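Local coordinates for uncharacterized protein (Leptotrichia buccalis, PDB 3T8K) that is of unknown function but folds as a stack of ankyrin-like alpha-hairpin repeats, a scaffold that in relatives commonly mediates protein-protein binding, at residues 17-26 with 53-64. Residues are numbered along the deposited sequence; the frame is centred on the assembly and turned at random.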
loop_
_atom_site.group_PDB
_atom_site.type_symbol
_atom_site.label_atom_id
_atom_site.label_comp_id
_atom_site.label_asym_id
_atom_site.label_seq_id
_atom_site.Cartn_x
_atom_site.Cartn_y
_atom_site.Cartn_z
ATOM N N GLY A 17 4.125 12.609 8.140
ATOM C CA GLY A 17 4.915 13.062 9.269
ATOM C C GLY A 17 4.763 12.280 10.558
ATOM O O GLY A 17 4.123 11.240 10.618
ATOM N N THR A 18 5.385 12.800 11.607
ATOM C CA THR A 18 5.224 12.244 12.936
ATOM C C THR A 18 3.944 12.795 13.547
ATOM O O THR A 18 3.313 13.708 12.994
ATOM C CB THR A 18 6.398 12.643 13.835
ATOM O OG1 THR A 18 6.486 14.079 13.894
ATOM C CG2 THR A 18 7.700 12.102 13.284
ATOM N N TYR A 19 3.580 12.260 14.707
ATOM C CA TYR A 19 2.461 12.794 15.468
ATOM C C TYR A 19 2.708 14.280 15.729
ATOM O O TYR A 19 1.812 15.119 15.571
ATOM C CB TYR A 19 2.335 12.038 16.793
ATOM C CG TYR A 19 1.266 12.575 17.725
ATOM C CD1 TYR A 19 -0.061 12.653 17.324
ATOM C CD2 TYR A 19 1.582 12.967 19.017
ATOM C CE1 TYR A 19 -1.037 13.140 18.175
ATOM C CE2 TYR A 19 0.614 13.445 19.876
ATOM C CZ TYR A 19 -0.694 13.531 19.451
ATOM O OH TYR A 19 -1.658 14.014 20.311
ATOM N N GLU A 20 3.936 14.603 16.117
ATOM C CA GLU A 20 4.297 15.994 16.421
ATOM C C GLU A 20 4.165 16.913 15.204
ATOM O O GLU A 20 3.715 18.063 15.325
ATOM C CB GLU A 20 5.717 16.076 16.982
ATOM C CG GLU A 20 5.861 15.520 18.392
ATOM C CD GLU A 20 5.710 14.006 18.451
ATOM O OE1 GLU A 20 6.045 13.322 17.455
ATOM O OE2 GLU A 20 5.254 13.500 19.500
ATOM N N ASP A 21 4.579 16.417 14.040
ATOM C CA ASP A 21 4.427 17.164 12.791
ATOM C C ASP A 21 2.955 17.436 12.523
ATOM O O ASP A 21 2.567 18.551 12.146
ATOM C CB ASP A 21 4.971 16.375 11.598
ATOM C CG ASP A 21 6.483 16.240 11.606
ATOM O OD1 ASP A 21 7.173 17.080 12.219
ATOM O OD2 ASP A 21 6.981 15.273 10.982
ATOM N N PHE A 22 2.142 16.398 12.689
ATOM C CA PHE A 22 0.710 16.507 12.451
ATOM C C PHE A 22 0.085 17.529 13.383
ATOM O O PHE A 22 -0.739 18.339 12.957
ATOM C CB PHE A 22 -0.005 15.164 12.621
ATOM C CG PHE A 22 -1.475 15.313 12.881
ATOM C CD1 PHE A 22 -2.364 15.484 11.833
ATOM C CD2 PHE A 22 -1.963 15.332 14.179
ATOM C CE1 PHE A 22 -3.719 15.655 12.078
ATOM C CE2 PHE A 22 -3.315 15.498 14.421
ATOM C CZ PHE A 22 -4.189 15.665 13.367
ATOM N N LEU A 23 0.462 17.481 14.659
ATOM C CA LEU A 23 -0.020 18.470 15.623
ATOM C C LEU A 23 0.312 19.892 15.199
ATOM O O LEU A 23 -0.534 20.781 15.303
ATOM C CB LEU A 23 0.557 18.223 17.017
ATOM C CG LEU A 23 0.036 17.041 17.836
ATOM C CD1 LEU A 23 0.567 17.144 19.263
ATOM C CD2 LEU A 23 -1.483 16.997 17.834
ATOM N N GLU A 24 1.541 20.111 14.736
ATOM C CA GLU A 24 1.945 21.436 14.284
ATOM C C GLU A 24 0.984 21.931 13.207
ATOM O O GLU A 24 0.531 23.069 13.264
ATOM C CB GLU A 24 3.364 21.436 13.721
ATOM C CG GLU A 24 4.469 21.237 14.737
ATOM C CD GLU A 24 5.772 21.882 14.283
ATOM O OE1 GLU A 24 5.755 23.099 13.980
ATOM O OE2 GLU A 24 6.804 21.172 14.219
ATOM N N LEU A 25 0.672 21.072 12.233
ATOM C CA LEU A 25 -0.200 21.478 11.131
ATOM C C LEU A 25 -1.634 21.690 11.587
ATOM O O LEU A 25 -2.298 22.627 11.143
ATOM C CB LEU A 25 -0.182 20.451 9.986
ATOM C CG LEU A 25 0.653 20.824 8.754
ATOM C CD1 LEU A 25 0.083 22.063 8.012
ATOM C CD2 LEU A 25 2.115 21.028 9.163
ATOM N N PHE A 26 -2.121 20.794 12.436
ATOM C CA PHE A 26 -3.501 20.875 12.901
ATOM C C PHE A 26 -3.731 22.195 13.625
ATOM O O PHE A 26 -4.764 22.852 13.452
ATOM C CB PHE A 26 -3.800 19.704 13.837
ATOM C CG PHE A 26 -5.238 19.625 14.270
ATOM C CD1 PHE A 26 -6.208 19.130 13.412
ATOM C CD2 PHE A 26 -5.613 20.005 15.550
ATOM C CE1 PHE A 26 -7.533 19.036 13.813
ATOM C CE2 PHE A 26 -6.935 19.920 15.954
ATOM C CZ PHE A 26 -7.896 19.432 15.084
ATOM N N ALA A 53 3.158 6.998 14.604
ATOM C CA ALA A 53 2.437 8.154 14.080
ATOM C C ALA A 53 1.004 7.777 13.696
ATOM O O ALA A 53 0.060 8.463 14.072
ATOM C CB ALA A 53 3.180 8.749 12.889
ATOM N N ARG A 54 0.838 6.674 12.963
ATOM C CA ARG A 54 -0.487 6.255 12.513
ATOM C C ARG A 54 -1.452 6.117 13.679
ATOM O O ARG A 54 -2.608 6.536 13.605
ATOM C CB ARG A 54 -0.414 4.912 11.771
ATOM C CG ARG A 54 -1.713 4.530 11.083
ATOM C CD ARG A 54 -1.773 3.027 10.723
ATOM N NE ARG A 54 -1.752 2.189 11.926
ATOM C CZ ARG A 54 -2.170 0.924 11.980
ATOM N NH1 ARG A 54 -2.652 0.327 10.898
ATOM N NH2 ARG A 54 -2.112 0.254 13.121
ATOM N N TYR A 55 -0.980 5.483 14.747
ATOM C CA TYR A 55 -1.812 5.248 15.914
ATOM C C TYR A 55 -2.079 6.536 16.698
ATOM O O TYR A 55 -3.232 6.859 16.975
ATOM C CB TYR A 55 -1.181 4.180 16.814
ATOM C CG TYR A 55 -1.997 3.858 18.045
ATOM C CD1 TYR A 55 -3.036 2.936 17.991
ATOM C CD2 TYR A 55 -1.727 4.474 19.263
ATOM C CE1 TYR A 55 -3.787 2.637 19.114
ATOM C CE2 TYR A 55 -2.473 4.178 20.394
ATOM C CZ TYR A 55 -3.501 3.260 20.312
ATOM O OH TYR A 55 -4.245 2.959 21.431
ATOM N N LYS A 56 -1.021 7.267 17.048
ATOM C CA LYS A 56 -1.169 8.479 17.857
ATOM C C LYS A 56 -2.043 9.526 17.164
ATOM O O LYS A 56 -2.919 10.131 17.788
ATOM C CB LYS A 56 0.198 9.080 18.197
ATOM C CG LYS A 56 0.978 8.303 19.242
ATOM C CD LYS A 56 2.368 8.884 19.437
ATOM C CE LYS A 56 3.137 8.129 20.515
ATOM N NZ LYS A 56 4.487 8.723 20.744
ATOM N N ILE A 57 -1.804 9.740 15.873
ATOM C CA ILE A 57 -2.605 10.700 15.110
ATOM C C ILE A 57 -4.045 10.217 14.978
ATOM O O ILE A 57 -4.986 11.012 15.027
ATOM C CB ILE A 57 -2.018 10.935 13.697
ATOM C CG1 ILE A 57 -0.588 11.469 13.806
ATOM C CG2 ILE A 57 -2.905 11.875 12.893
ATOM C CD1 ILE A 57 0.158 11.527 12.485
ATOM N N SER A 58 -4.220 8.906 14.795
ATOM C CA SER A 58 -5.563 8.361 14.651
ATOM C C SER A 58 -6.363 8.573 15.923
ATOM O O SER A 58 -7.510 9.023 15.879
ATOM C CB SER A 58 -5.525 6.865 14.313
ATOM O OG SER A 58 -5.212 6.661 12.948
HETATM N N MSE A 59 -5.755 8.227 17.054
HETATM C CA MSE A 59 -6.409 8.384 18.352
HETATM C C MSE A 59 -6.718 9.840 18.663
HETATM O O MSE A 59 -7.763 10.157 19.229
HETATM C CB MSE A 59 -5.549 7.782 19.456
HETATM C CG MSE A 59 -5.341 6.286 19.304
HETATM SE SE MSE A 59 -6.980 5.238 19.595
HETATM C CE MSE A 59 -8.063 5.753 18.069
ATOM N N PHE A 60 -5.802 10.724 18.291
ATOM C CA PHE A 60 -6.012 12.148 18.509
ATOM C C PHE A 60 -7.256 12.623 17.759
ATOM O O PHE A 60 -8.134 13.264 18.339
ATOM C CB PHE A 60 -4.779 12.936 18.073
ATOM C CG PHE A 60 -4.972 14.435 18.098
ATOM C CD1 PHE A 60 -4.671 15.167 19.233
ATOM C CD2 PHE A 60 -5.457 15.101 16.987
ATOM C CE1 PHE A 60 -4.843 16.548 19.262
ATOM C CE2 PHE A 60 -5.633 16.482 17.003
ATOM C CZ PHE A 60 -5.327 17.206 18.146
ATOM N N LEU A 61 -7.331 12.293 16.474
ATOM C CA LEU A 61 -8.451 12.706 15.628
ATOM C C LEU A 61 -9.762 12.064 16.031
ATOM O O LEU A 61 -10.790 12.730 16.084
ATOM C CB LEU A 61 -8.168 12.390 14.158
ATOM C CG LEU A 61 -7.123 13.314 13.530
ATOM C CD1 LEU A 61 -6.734 12.833 12.147
ATOM C CD2 LEU A 61 -7.639 14.747 13.487
ATOM N N ILE A 62 -9.736 10.758 16.284
ATOM C CA ILE A 62 -10.939 10.088 16.751
ATOM C C ILE A 62 -11.475 10.741 18.024
ATOM O O ILE A 62 -12.679 10.972 18.150
ATOM C CB ILE A 62 -10.712 8.581 16.974
ATOM C CG1 ILE A 62 -10.494 7.900 15.625
ATOM C CG2 ILE A 62 -11.907 7.963 17.689
ATOM C CD1 ILE A 62 -10.087 6.461 15.736
ATOM N N ASN A 63 -10.582 11.043 18.960
ATOM C CA ASN A 63 -10.991 11.693 20.205
ATOM C C ASN A 63 -11.535 13.110 20.002
ATOM O O ASN A 63 -12.323 13.595 20.814
ATOM C CB ASN A 63 -9.855 11.685 21.237
ATOM C CG ASN A 63 -9.536 10.280 21.749
ATOM O OD1 ASN A 63 -10.333 9.349 21.591
ATOM N ND2 ASN A 63 -8.369 10.126 22.367
ATOM N N LYS A 64 -11.119 13.764 18.920
ATOM C CA LYS A 64 -11.609 15.106 18.594
ATOM C C LYS A 64 -12.878 15.043 17.746
ATOM O O LYS A 64 -13.428 16.076 17.373
ATOM C CB LYS A 64 -10.536 15.926 17.869
ATOM C CG LYS A 64 -9.330 16.272 18.725
ATOM C CD LYS A 64 -9.314 17.745 19.063
ATOM C CE LYS A 64 -8.654 17.997 20.403
ATOM N NZ LYS A 64 -8.777 19.432 20.785
#
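Two helices of the ankyrin-like alpha-hairpin stack, 19-28 and 51-63, meet where F60 of the second enters as a knob the hole formed by Y19, F22, L23 and F26 of the first. The short helical segments run at 35° to each other, and they splay: the CA atoms of Y19 and A53 are 4.8 Å apart, whereas nearer the C-terminal ends the bulk of F22, F26 and F60, an aromatic cluster, fills the wider gap. With CG anti to the backbone N (chi1 173°), F60 reaches across, and L23 CD2 lies over one face of its ring, 3.9 Å from the centroid. Beside it, F22 is layered between I57 CG2, 3.6 Å from the centre of its ring and almost on the normal, and F26 CB on the opposite face, while its rim meets F60 and, through CZ, L61 CD2 at 3.6 Å. V10 and A14 of helix 10-16 also touch F22, so it bridges three helices. Replacing F22 by an alanine would probably open a gap between the helices, leave I57 CG2 without its aromatic face and let F60 shift. Towards the narrow end, K56 CB packs on one face of the Y19 ring, and the extended lysine chain continues past it to a salt bridge with E52. A capping box of T18 and D21 starts helix 19-28. At the far end F60 turns its edge to the face of F26, the planes at 86°, with F60 CE2 3.8 Å from F26 CD2.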